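Local coordinates for protein ribonucleoside-diphosphate reductase (Pseudomonas aeruginosa, PDB 5IM3) that probably reduces ribonucleoside diphosphates to the deoxyribonucleotides needed for DNA synthesis, and binds the allosteric effector dATP in its ATP cone and barrel domains, at residues A[513-516]-A[517-521]. Sequence-based numbering, arbitrary orientation.
Sequences HDLY and GKAFE
The Phe-520 ring passes Leu-515 O with CD1 alone, at 4.1 Å and in an oblique approach, and then leads away, while its CB sits 3.6 Å from Tyr-516 CA. CG of Phe-520 is anti to the backbone N (chi1 168°), which carries the rest of the ring away from the turn, onto Pro-488 and Leu-512 and against the Tyr-524 ring, whose plane is about 30° from its own. The Tyr-516 ring turns the other way. Its CG stands between the backbone N and the carbonyl carbon (chi1 56°), and CD1 comes within 3.7 Å of Gly-517 N, again obliquely; the ring then leaves the helix start for Asp-567, Asn-570 and Leu-571, and its OH is hydrogen-bonded to Gln-576 OE1. Leu-515 lies alongside the first turn, with CB 4.0 Å from Phe-520 CB and CD2 4.3 Å from Ala-519 CB, a modest apolar patch flanking the backbone bonds. Tyr-516 O accepts a weak hydrogen bond from Phe-520 N at 3.4 Å, and a water bridges this same oxygen to Ala-519 N, accepting from that amide and donating to the carbonyl. The water thus links the carbonyl to the amide three residues on, beside the weak direct bond. The next bond along, Glu-521 N to Gly-517 O, is 3.2 Å. Gly-517 takes a positive phi where the loop turns into the helix. Gly-517 N and Leu-515 O are hydrogen-bonded to Asp-567 OD1 and Lys-566 NZ, tying the entry to helix 566-571. Glu-521 pairs with Lys-493 of helix 489-496, so the start of helix 517-532, which follows strand 500-504 through this loop of the barrel domain, lies against helices 566-571 and 489-496.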
loop_
_atom_site.group_PDB
_atom_site.type_symbol
_atom_site.label_atom_id
_atom_site.label_comp_id
_atom_site.label_asym_id
_atom_site.label_seq_id
_atom_site.Cartn_x
_atom_site.Cartn_y
_atom_site.Cartn_z
ATOM N N HIS A 513 -2.209 29.087 -33.079
ATOM C CA HIS A 513 -0.969 28.326 -33.192
ATOM C C HIS A 513 0.157 29.170 -33.785
ATOM O O HIS A 513 1.315 29.046 -33.371
ATOM C CB HIS A 513 -1.212 27.075 -34.034
ATOM C CG HIS A 513 -0.014 26.186 -34.158
ATOM N ND1 HIS A 513 0.730 25.779 -33.070
ATOM C CD2 HIS A 513 0.566 25.624 -35.242
ATOM C CE1 HIS A 513 1.715 25.001 -33.481
ATOM N NE2 HIS A 513 1.639 24.892 -34.796
ATOM N N ASP A 514 -0.161 30.038 -34.750
ATOM C CA ASP A 514 0.861 30.872 -35.373
ATOM C C ASP A 514 1.189 32.121 -34.566
ATOM O O ASP A 514 2.244 32.723 -34.789
ATOM C CB ASP A 514 0.425 31.287 -36.783
ATOM C CG ASP A 514 0.578 30.171 -37.796
ATOM O OD1 ASP A 514 1.312 29.202 -37.517
ATOM O OD2 ASP A 514 -0.028 30.267 -38.880
ATOM N N LEU A 515 0.316 32.536 -33.655
ATOM C CA LEU A 515 0.614 33.677 -32.806
ATOM C C LEU A 515 1.515 33.257 -31.643
ATOM O O LEU A 515 1.610 32.079 -31.287
ATOM C CB LEU A 515 -0.674 34.305 -32.273
ATOM C CG LEU A 515 -1.627 34.932 -33.297
ATOM C CD1 LEU A 515 -2.919 35.364 -32.613
ATOM C CD2 LEU A 515 -0.986 36.108 -34.013
ATOM N N TYR A 516 2.184 34.243 -31.051
ATOM C CA TYR A 516 3.050 34.003 -29.904
ATOM C C TYR A 516 3.248 35.315 -29.160
ATOM O O TYR A 516 2.940 36.395 -29.671
ATOM C CB TYR A 516 4.397 33.405 -30.332
ATOM C CG TYR A 516 5.153 34.236 -31.348
ATOM C CD1 TYR A 516 6.004 35.259 -30.944
ATOM C CD2 TYR A 516 5.023 33.991 -32.709
ATOM C CE1 TYR A 516 6.702 36.017 -31.869
ATOM C CE2 TYR A 516 5.714 34.743 -33.642
ATOM C CZ TYR A 516 6.553 35.755 -33.217
ATOM O OH TYR A 516 7.245 36.506 -34.140
ATOM N N GLY A 517 3.767 35.207 -27.935
ATOM C CA GLY A 517 4.037 36.382 -27.129
ATOM C C GLY A 517 2.764 37.103 -26.721
ATOM O O GLY A 517 1.715 36.496 -26.489
ATOM N N LYS A 518 2.864 38.433 -26.631
ATOM C CA LYS A 518 1.709 39.246 -26.259
ATOM C C LYS A 518 0.551 39.043 -27.225
ATOM O O LYS A 518 -0.613 38.979 -26.808
ATOM C CB LYS A 518 2.099 40.722 -26.212
ATOM C CG LYS A 518 2.702 41.175 -24.897
ATOM C CD LYS A 518 2.758 42.692 -24.817
ATOM C CE LYS A 518 3.087 43.161 -23.411
ATOM N NZ LYS A 518 4.382 42.611 -22.933
ATOM N N ALA A 519 0.847 38.953 -28.522
ATOM C CA ALA A 519 -0.208 38.763 -29.511
ATOM C C ALA A 519 -1.030 37.516 -29.207
ATOM O O ALA A 519 -2.261 37.537 -29.305
ATOM C CB ALA A 519 0.398 38.682 -30.912
ATOM N N PHE A 520 -0.367 36.419 -28.833
ATOM C CA PHE A 520 -1.099 35.201 -28.504
ATOM C C PHE A 520 -1.961 35.391 -27.264
ATOM O O PHE A 520 -3.125 34.979 -27.241
ATOM C CB PHE A 520 -0.134 34.034 -28.295
ATOM C CG PHE A 520 -0.779 32.825 -27.671
ATOM C CD1 PHE A 520 -1.389 31.864 -28.461
ATOM C CD2 PHE A 520 -0.787 32.654 -26.295
ATOM C CE1 PHE A 520 -1.988 30.753 -27.889
ATOM C CE2 PHE A 520 -1.385 31.547 -25.723
ATOM C CZ PHE A 520 -1.985 30.596 -26.523
ATOM N N GLU A 521 -1.406 36.016 -26.224
ATOM C CA GLU A 521 -2.110 36.103 -24.950
ATOM C C GLU A 521 -3.347 36.981 -25.060
ATOM O O GLU A 521 -4.377 36.691 -24.440
ATOM C CB GLU A 521 -1.163 36.626 -23.870
ATOM C CG GLU A 521 0.072 35.756 -23.687
ATOM C CD GLU A 521 0.848 36.079 -22.425
ATOM O OE1 GLU A 521 0.406 36.959 -21.656
ATOM O OE2 GLU A 521 1.904 35.449 -22.204
HETATM O O HOH W 1 3.521 39.552 -29.886
#